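Local coordinates for unconventional myosin IB (Entamoeba histolytica, PDB 5XGG), which probably serves as a motor protein whose C-terminal SH3 domain, the part described here, recognises ligands, presumably proline-rich peptides as in other SH3 domains, at residues Leu21-Gly26 and Gly48-Asn53; Ala9-Thr14 and Asn52-Glu57. One frame throughout, in Å; residues are numbered along the deposited sequence.

Overall arrangement
The two contacts show how a small SH3 barrel divides its labour between inside and outside. Interaction 1 is buried: Leu21 and Phe23 meet the end of strand 46-51 through apolar contacts and a single backbone hydrogen bond. Interaction 2 lies at the surface, where 9-14 meets the 3-10 turn and strand 55-57; a strand pairing gives way there to a cluster of three tyrosines. The two are adjacent and share Asn52 and Asn53, and their first segments are joined by probable backbone hydrogen bonds, Phe23 O to Tyr13 N and Gly26 N to Ala9 O. A buried apolar contact, aliphatic and phenylalanine side chains together, thus adjoins a surface cluster of tyrosines.

Interaction 1 (Leu21-Gly26 and Gly48-Asn53); sequences LSFKVG and GWIPNN
Gly48 and Leu21 bring their backbones close together, with CA atoms 4.4 Å apart. Leu21 CB lies 3.8 Å from Gly48 CA and also touches the Gly48 carbonyl oxygen. At Trp49 the link becomes polar: Leu21 N donates to Trp49 O over 2.9 Å, and the N-H points almost straight at the oxygen (163°). The Trp49 CB points away from the loop, and the residue takes part through its backbone carbonyl. Ile50 carries the apolar part, chiefly by one methyl. Its CG1 lies between the backbone N and the carbonyl carbon (chi1 70°), while CG2 is anti to the carbonyl carbon and reaches both loop side chains. That methyl is 3.6 Å from Phe23 CE2, in an oblique approach to the ring, and 3.8 Å from Leu21 CB. Leu21 and Ile50 run side by side in the same direction, whereas Phe23 crosses Ile50 at about a right angle. Pro51 adds a looser touch, its CD lying near the ring plane at the edge of Phe23, 4.3 Å from CE2. The segment between strands 6-9 and 28-35 is the RT loop of the SH3 fold, and the contact fastens it to the last residues of strand 46-51. On its other side this strand bonds to strand 38-43, Gly48 with Gly41 and Ile50 with Trp39, and Ile29 of strand 28-35 packs against both Phe23 and Ile50 within the hydrophobic core of the barrel.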
ATOM      1  N   LEU A  21      -0.260  -9.094   1.475  1.00  8.19           N
ATOM      2  CA  LEU A  21      -1.063  -8.681   0.322  1.00  8.32           C
ATOM      3  C   LEU A  21      -0.209  -8.694  -0.924  1.00  8.23           C
ATOM      4  O   LEU A  21       0.807  -7.993  -1.035  1.00  7.90           O
ATOM      5  CB  LEU A  21      -1.665  -7.301   0.614  1.00  8.47           C
ATOM      6  CG  LEU A  21      -2.475  -6.609  -0.498  1.00  8.13           C
ATOM      7  CD1 LEU A  21      -3.758  -7.349  -0.744  1.00  8.51           C
ATOM      8  CD2 LEU A  21      -2.710  -5.093  -0.049  1.00  8.09           C
ATOM      9  N   SER A  22      -0.654  -9.407  -1.950  1.00  7.55           N
ATOM     10  CA  SER A  22      -0.070  -9.301  -3.284  1.00  8.01           C
ATOM     11  C   SER A  22      -0.577  -8.121  -4.092  1.00  7.79           C
ATOM     12  O   SER A  22      -1.683  -7.590  -3.807  1.00  7.97           O
ATOM     13  CB  SER A  22      -0.361 -10.573  -4.106  1.00  8.84           C
ATOM     14  OG  SER A  22       0.021 -11.764  -3.432  1.00  9.72           O
ATOM     15  N   PHE A  23       0.227  -7.700  -5.078  1.00  7.62           N
ATOM     16  CA  PHE A  23      -0.153  -6.543  -5.878  1.00  8.06           C
ATOM     17  C   PHE A  23       0.739  -6.504  -7.112  1.00  8.51           C
ATOM     18  O   PHE A  23       1.761  -7.197  -7.208  1.00  9.34           O
ATOM     19  CB  PHE A  23      -0.101  -5.203  -5.056  1.00  7.28           C
ATOM     20  CG  PHE A  23       1.171  -4.965  -4.378  1.00  6.96           C
ATOM     21  CD1 PHE A  23       2.239  -4.272  -5.027  1.00  6.81           C
ATOM     22  CD2 PHE A  23       1.337  -5.350  -3.030  1.00  7.73           C
ATOM     23  CE1 PHE A  23       3.468  -4.089  -4.359  1.00  6.40           C
ATOM     24  CE2 PHE A  23       2.579  -5.147  -2.380  1.00  7.19           C
ATOM     25  CZ  PHE A  23       3.613  -4.489  -3.040  1.00  6.72           C
ATOM     26  N   LYS A  24       0.291  -5.704  -8.075  1.00  9.67           N
ATOM     27  CA  LYS A  24       0.967  -5.509  -9.319  1.00 10.95           C
ATOM     28  C   LYS A  24       1.379  -4.051  -9.430  1.00 10.18           C
ATOM     29  O   LYS A  24       0.828  -3.183  -8.762  1.00  8.42           O
ATOM     30  CB  LYS A  24       0.053  -6.010 -10.445  1.00 16.81           C
ATOM     31  CG  LYS A  24      -0.949  -5.063 -10.996  1.00 22.81           C
ATOM     32  CD  LYS A  24      -2.028  -5.829 -11.802  1.00 29.27           C
ATOM     33  CE  LYS A  24      -3.128  -4.880 -12.366  1.00 34.62           C
ATOM     34  NZ  LYS A  24      -4.093  -4.442 -11.299  1.00 36.79           N
ATOM     35  N   VAL A  25       2.265  -3.766 -10.360  1.00  9.71           N
ATOM     36  CA  VAL A  25       2.783  -2.450 -10.599  1.00  9.27           C
ATOM     37  C   VAL A  25       1.663  -1.530 -10.957  1.00  9.35           C
ATOM     38  O   VAL A  25       0.783  -1.899 -11.710  1.00 10.20           O
ATOM     39  CB  VAL A  25       3.798  -2.374 -11.755  1.00 10.20           C
ATOM     40  CG1 VAL A  25       4.433  -1.025 -11.724  1.00 10.80           C
ATOM     41  CG2 VAL A  25       4.898  -3.367 -11.589  1.00 11.68           C
ATOM     42  N   GLY A  26       1.651  -0.372 -10.308  1.00  9.00           N
ATOM     43  CA  GLY A  26       0.636   0.606 -10.530  1.00 10.17           C
ATOM     44  C   GLY A  26      -0.559   0.594  -9.626  1.00 10.19           C
ATOM     45  O   GLY A  26      -1.423   1.590  -9.667  1.00 10.17           O
ATOM     46  N   GLY A  48      -3.730  -6.759   3.840  1.00  7.11           N
ATOM     47  CA  GLY A  48      -2.575  -7.542   4.259  1.00  6.92           C
ATOM     48  C   GLY A  48      -1.331  -6.655   4.330  1.00  6.70           C
ATOM     49  O   GLY A  48      -1.316  -5.517   3.856  1.00  6.60           O
ATOM     50  N   TRP A  49      -0.263  -7.195   4.878  1.00  6.61           N
ATOM     51  CA  TRP A  49       0.970  -6.457   4.929  1.00  7.04           C
ATOM     52  C   TRP A  49       1.659  -6.437   3.561  1.00  7.24           C
ATOM     53  O   TRP A  49       1.741  -7.433   2.854  1.00  7.21           O
ATOM     54  CB  TRP A  49       1.942  -7.075   5.970  1.00  7.49           C
ATOM     55  CG  TRP A  49       1.436  -7.047   7.325  1.00  7.88           C
ATOM     56  CD1 TRP A  49       0.859  -8.087   7.985  1.00  8.75           C
ATOM     57  CD2 TRP A  49       1.366  -5.900   8.213  1.00  8.21           C
ATOM     58  NE1 TRP A  49       0.460  -7.665   9.264  1.00  9.25           N
ATOM     59  CE2 TRP A  49       0.776  -6.351   9.435  1.00  9.35           C
ATOM     60  CE3 TRP A  49       1.772  -4.565   8.117  1.00  8.71           C
ATOM     61  CZ2 TRP A  49       0.502  -5.476  10.494  1.00 11.04           C
ATOM     62  CZ3 TRP A  49       1.639  -3.720   9.196  1.00 10.86           C
ATOM     63  CH2 TRP A  49       0.956  -4.157  10.389  1.00 10.53           C
ATOM     64  N   ILE A  50       2.262  -5.284   3.306  1.00  7.11           N
ATOM     65  CA  ILE A  50       3.077  -5.033   2.128  1.00  7.58           C
ATOM     66  C   ILE A  50       4.408  -4.432   2.545  1.00  7.20           C
ATOM     67  O   ILE A  50       4.533  -3.698   3.506  1.00  7.66           O
ATOM     68  CB  ILE A  50       2.367  -4.094   1.160  1.00  8.19           C
ATOM     69  CG1 ILE A  50       2.235  -2.606   1.674  1.00  8.75           C
ATOM     70  CG2 ILE A  50       1.006  -4.587   0.763  1.00  8.73           C
ATOM     71  CD1 ILE A  50       1.645  -1.650   0.633  1.00  9.83           C
ATOM     72  N   PRO A  51       5.469  -4.761   1.801  1.00  7.13           N
ATOM     73  CA  PRO A  51       6.771  -4.116   2.005  1.00  7.44           C
ATOM     74  C   PRO A  51       6.791  -2.691   1.488  1.00  7.10           C
ATOM     75  O   PRO A  51       6.471  -2.462   0.302  1.00  5.87           O
ATOM     76  CB  PRO A  51       7.702  -5.006   1.152  1.00  7.55           C
ATOM     77  CG  PRO A  51       6.812  -5.588   0.138  1.00  7.19           C
ATOM     78  CD  PRO A  51       5.459  -5.706   0.711  1.00  7.85           C
ATOM     79  N   ASN A  52       7.075  -1.717   2.385  1.00  7.41           N
ATOM     80  CA  ASN A  52       6.976  -0.341   1.989  1.00  9.45           C
ATOM     81  C   ASN A  52       7.985   0.083   0.937  1.00  8.94           C
ATOM     82  O   ASN A  52       7.760   1.026   0.281  1.00  9.82           O
ATOM     83  CB  ASN A  52       6.973   0.598   3.220  1.00 10.82           C
ATOM     84  CG  ASN A  52       8.349   0.721   3.910  1.00 14.69           C
ATOM     85  OD1 ASN A  52       9.379   0.598   3.304  1.00 18.65           O
ATOM     86  ND2 ASN A  52       8.333   1.038   5.195  1.00 16.28           N
ATOM     87  N   ASN A  53       9.112  -0.661   0.777  1.00  7.27           N
ATOM     88  CA  ASN A  53      10.059  -0.334  -0.271  1.00  7.75           C
ATOM     89  C   ASN A  53       9.674  -0.844  -1.653  1.00  7.43           C
ATOM     90  O   ASN A  53      10.460  -0.635  -2.595  1.00  8.30           O
ATOM     91  CB  ASN A  53      11.445  -0.786   0.159  1.00  7.94           C
ATOM     92  CG  ASN A  53      11.583  -2.306   0.384  1.00  7.86           C
ATOM     93  OD1 ASN A  53      10.660  -3.059   0.210  1.00  7.55           O
ATOM     94  ND2 ASN A  53      12.771  -2.731   0.859  1.00  7.57           N
TER

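Interaction 2 (Ala9-Thr14 and Asn52-Glu57); sequences ALYPYT and NNYVKE
Ala9 and Val55 form an antiparallel non-hydrogen-bonded pair, CA atoms 4.3 Å apart, and beside it Leu10 N donates to Tyr54 O over 2.8 Å. Ala9 and Val55 send their side chains to the same face of the sheet, where Val55 CG1 lies 4.0 Å from Ala9 CA. Leu10 lies against the partner backbone: its CB rests 3.3 Å from Tyr54 O, CD1 meets the Val55 carbonyl, and CD2 reaches Lys56 CB. The same Leu10 CB also covers the centre of one face of the Tyr11 ring, 3.7 Å above its plane. Beyond the pairing, aromatic rings take over, with Tyr54 in the middle. Tyr13, its CG anti to the backbone N (chi1 -175°), directs its CD1 edge onto one face of Tyr54, toward the rim, with centroids 5.1 Å apart and planes at 73°. Tyr11 turns an edge to the opposite face in a wider T-shaped pair, centroids 6.0 Å apart and planes at 83°. The Tyr54 ring is therefore flanked by two edges, while Pro12 O lies in its plane, 3.4 Å from CE2. Tyr13 is held at its far end as well, by a hydrogen bond from its hydroxyl group to Glu20, and its side chain touches Trp38 and Pro51. ALYPY is this domain's version of the ALYDY motif of SH3 domains, here facing a tyrosine at the end of the 3-10 segment 52-54, and as in relatives these tyrosines, with Trp38 and Pro51, probably line the ligand-binding groove for proline-rich peptides.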
ATOM      1  N   ALA A   9       2.180   1.099  -6.250  1.00  7.76           N
ATOM      2  CA  ALA A   9       3.195   0.040  -6.351  1.00  7.32           C
ATOM      3  C   ALA A   9       4.171   0.379  -7.504  1.00  7.17           C
ATOM      4  O   ALA A   9       3.764   0.718  -8.593  1.00  7.78           O
ATOM      5  CB  ALA A   9       2.519  -1.293  -6.635  1.00  7.07           C
ATOM      6  N   LEU A  10       5.454   0.234  -7.207  1.00  8.49           N
ATOM      7  CA  LEU A  10       6.538   0.469  -8.114  1.00  8.43           C
ATOM      8  C   LEU A  10       6.912  -0.883  -8.809  1.00  9.13           C
ATOM      9  O   LEU A  10       7.423  -0.903  -9.972  1.00  8.18           O
ATOM     10  CB  LEU A  10       7.711   0.977  -7.360  1.00  9.17           C
ATOM     11  CG  LEU A  10       7.582   2.280  -6.654  1.00 10.87           C
ATOM     12  CD1 LEU A  10       8.825   2.573  -5.852  1.00 11.99           C
ATOM     13  CD2 LEU A  10       7.180   3.383  -7.671  1.00 10.77           C
ATOM     14  N   TYR A  11       6.843  -1.973  -8.037  1.00  8.43           N
ATOM     15  CA  TYR A  11       7.139  -3.327  -8.569  1.00  8.68           C
ATOM     16  C   TYR A  11       6.004  -4.267  -8.062  1.00 10.59           C
ATOM     17  O   TYR A  11       5.333  -3.938  -7.024  1.00  9.34           O
ATOM     18  CB  TYR A  11       8.453  -3.798  -7.987  1.00  9.12           C
ATOM     19  CG  TYR A  11       9.444  -2.713  -7.824  1.00  9.66           C
ATOM     20  CD1 TYR A  11      10.113  -2.153  -8.974  1.00  9.56           C
ATOM     21  CD2 TYR A  11       9.767  -2.180  -6.530  1.00 10.09           C
ATOM     22  CE1 TYR A  11      10.991  -1.060  -8.803  1.00 10.34           C
ATOM     23  CE2 TYR A  11      10.630  -1.141  -6.390  1.00 11.07           C
ATOM     24  CZ  TYR A  11      11.231  -0.573  -7.523  1.00 11.48           C
ATOM     25  OH  TYR A  11      12.084   0.521  -7.320  1.00 14.80           O
ATOM     26  N   PRO A  12       5.763  -5.408  -8.741  1.00  9.97           N
ATOM     27  CA  PRO A  12       4.796  -6.310  -8.236  1.00 11.18           C
ATOM     28  C   PRO A  12       5.345  -7.034  -7.008  1.00 10.07           C
ATOM     29  O   PRO A  12       6.511  -7.113  -6.830  1.00  9.79           O
ATOM     30  CB  PRO A  12       4.595  -7.311  -9.427  1.00 12.18           C
ATOM     31  CG  PRO A  12       5.900  -7.411 -10.036  1.00 12.42           C
ATOM     32  CD  PRO A  12       6.472  -6.003  -9.920  1.00 13.07           C
ATOM     33  N   TYR A  13       4.453  -7.612  -6.231  1.00  8.44           N
ATOM     34  CA  TYR A  13       4.827  -8.377  -5.032  1.00  7.56           C
ATOM     35  C   TYR A  13       3.888  -9.526  -4.905  1.00  7.51           C
ATOM     36  O   TYR A  13       2.672  -9.335  -4.989  1.00  7.99           O
ATOM     37  CB  TYR A  13       4.760  -7.497  -3.795  1.00  7.73           C
ATOM     38  CG  TYR A  13       5.245  -8.207  -2.528  1.00  7.50           C
ATOM     39  CD1 TYR A  13       6.565  -8.568  -2.389  1.00  7.21           C
ATOM     40  CD2 TYR A  13       4.354  -8.614  -1.537  1.00  7.35           C
ATOM     41  CE1 TYR A  13       6.967  -9.306  -1.307  1.00  6.91           C
ATOM     42  CE2 TYR A  13       4.763  -9.311  -0.439  1.00  7.25           C
ATOM     43  CZ  TYR A  13       6.054  -9.663  -0.327  1.00  7.81           C
ATOM     44  OH  TYR A  13       6.567 -10.403   0.744  1.00  9.72           O
ATOM     45  N   THR A  14       4.422 -10.716  -4.624  1.00  8.17           N
ATOM     46  CA  THR A  14       3.628 -11.884  -4.247  1.00  8.91           C
ATOM     47  C   THR A  14       3.738 -12.163  -2.791  1.00  8.60           C
ATOM     48  O   THR A  14       4.820 -12.372  -2.264  1.00  9.16           O
ATOM     49  CB  THR A  14       4.095 -13.144  -5.011  1.00  9.65           C
ATOM     50  OG1 THR A  14       3.950 -12.875  -6.391  1.00 11.27           O
ATOM     51  CG2 THR A  14       3.287 -14.313  -4.666  1.00 10.82           C
ATOM     52  N   ASN A  52       7.075  -1.717   2.385  1.00  7.41           N
ATOM     53  CA  ASN A  52       6.976  -0.341   1.989  1.00  9.45           C
ATOM     54  C   ASN A  52       7.985   0.083   0.937  1.00  8.94           C
ATOM     55  O   ASN A  52       7.760   1.026   0.281  1.00  9.82           O
ATOM     56  CB  ASN A  52       6.973   0.598   3.220  1.00 10.82           C
ATOM     57  CG  ASN A  52       8.349   0.721   3.910  1.00 14.69           C
ATOM     58  OD1 ASN A  52       9.379   0.598   3.304  1.00 18.65           O
ATOM     59  ND2 ASN A  52       8.333   1.038   5.195  1.00 16.28           N
ATOM     60  N   ASN A  53       9.112  -0.661   0.777  1.00  7.27           N
ATOM     61  CA  ASN A  53      10.059  -0.334  -0.271  1.00  7.75           C
ATOM     62  C   ASN A  53       9.674  -0.844  -1.653  1.00  7.43           C
ATOM     63  O   ASN A  53      10.460  -0.635  -2.595  1.00  8.30           O
ATOM     64  CB  ASN A  53      11.445  -0.786   0.159  1.00  7.94           C
ATOM     65  CG  ASN A  53      11.583  -2.306   0.384  1.00  7.86           C
ATOM     66  OD1 ASN A  53      10.660  -3.059   0.210  1.00  7.55           O
ATOM     67  ND2 ASN A  53      12.771  -2.731   0.859  1.00  7.57           N
ATOM     68  N   TYR A  54       8.423  -1.368  -1.812  1.00  6.79           N
ATOM     69  CA  TYR A  54       7.836  -1.692  -3.117  1.00  6.15           C
ATOM     70  C   TYR A  54       6.949  -0.640  -3.643  1.00  6.50           C
ATOM     71  O   TYR A  54       6.478  -0.714  -4.755  1.00  5.89           O
ATOM     72  CB  TYR A  54       7.135  -3.059  -3.157  1.00  5.40           C
ATOM     73  CG  TYR A  54       8.021  -4.229  -3.255  1.00  5.68           C
ATOM     74  CD1 TYR A  54       8.986  -4.508  -2.274  1.00  5.52           C
ATOM     75  CD2 TYR A  54       7.843  -5.190  -4.264  1.00  5.39           C
ATOM     76  CE1 TYR A  54       9.766  -5.664  -2.381  1.00  6.11           C
ATOM     77  CE2 TYR A  54       8.692  -6.287  -4.410  1.00  5.87           C
ATOM     78  CZ  TYR A  54       9.592  -6.552  -3.427  1.00  6.27           C
ATOM     79  OH  TYR A  54      10.346  -7.699  -3.536  1.00  7.49           O
ATOM     80  N   VAL A  55       6.675   0.367  -2.828  1.00  7.02           N
ATOM     81  CA  VAL A  55       5.703   1.379  -3.181  1.00  7.33           C
ATOM     82  C   VAL A  55       6.187   2.794  -2.900  1.00  8.10           C
ATOM     83  O   VAL A  55       7.228   2.980  -2.297  1.00  8.46           O
ATOM     84  CB  VAL A  55       4.425   1.115  -2.353  1.00  7.60           C
ATOM     85  CG1 VAL A  55       3.918  -0.338  -2.473  1.00  6.89           C
ATOM     86  CG2 VAL A  55       4.589   1.506  -0.888  1.00  7.80           C
ATOM     87  N   LYS A  56       5.431   3.750  -3.425  1.00  9.83           N
ATOM     88  CA  LYS A  56       5.695   5.199  -3.252  1.00 11.79           C
ATOM     89  C   LYS A  56       4.453   5.900  -2.843  1.00 11.26           C
ATOM     90  O   LYS A  56       3.414   5.817  -3.531  1.00 11.20           O
ATOM     91  CB  LYS A  56       6.167   5.841  -4.532  1.00 14.50           C
ATOM     92  CG  LYS A  56       6.799   7.223  -4.288  1.00 21.25           C
ATOM     93  CD  LYS A  56       6.822   8.040  -5.574  1.00 27.24           C
ATOM     94  CE  LYS A  56       7.862   9.163  -5.502  1.00 33.42           C
ATOM     95  NZ  LYS A  56       7.405  10.374  -6.245  1.00 38.72           N
ATOM     96  N   GLU A  57       4.578   6.601  -1.725  1.00 11.34           N
ATOM     97  CA  GLU A  57       3.425   7.278  -1.133  1.00 14.12           C
ATOM     98  C   GLU A  57       3.004   8.378  -2.057  1.00 16.16           C
ATOM     99  O   GLU A  57       3.837   9.039  -2.611  1.00 18.04           O
ATOM    100  CB  GLU A  57       3.747   7.742   0.304  1.00 18.01           C
ATOM    101  CG  GLU A  57       2.458   8.053   1.073  1.00 22.05           C
ATOM    102  CD  GLU A  57       2.734   8.535   2.449  1.00 25.65           C
ATOM    103  OE1 GLU A  57       3.934   8.533   2.912  1.00 29.97           O
ATOM    104  OE2 GLU A  57       1.702   8.904   3.040  1.00 34.40           O
TER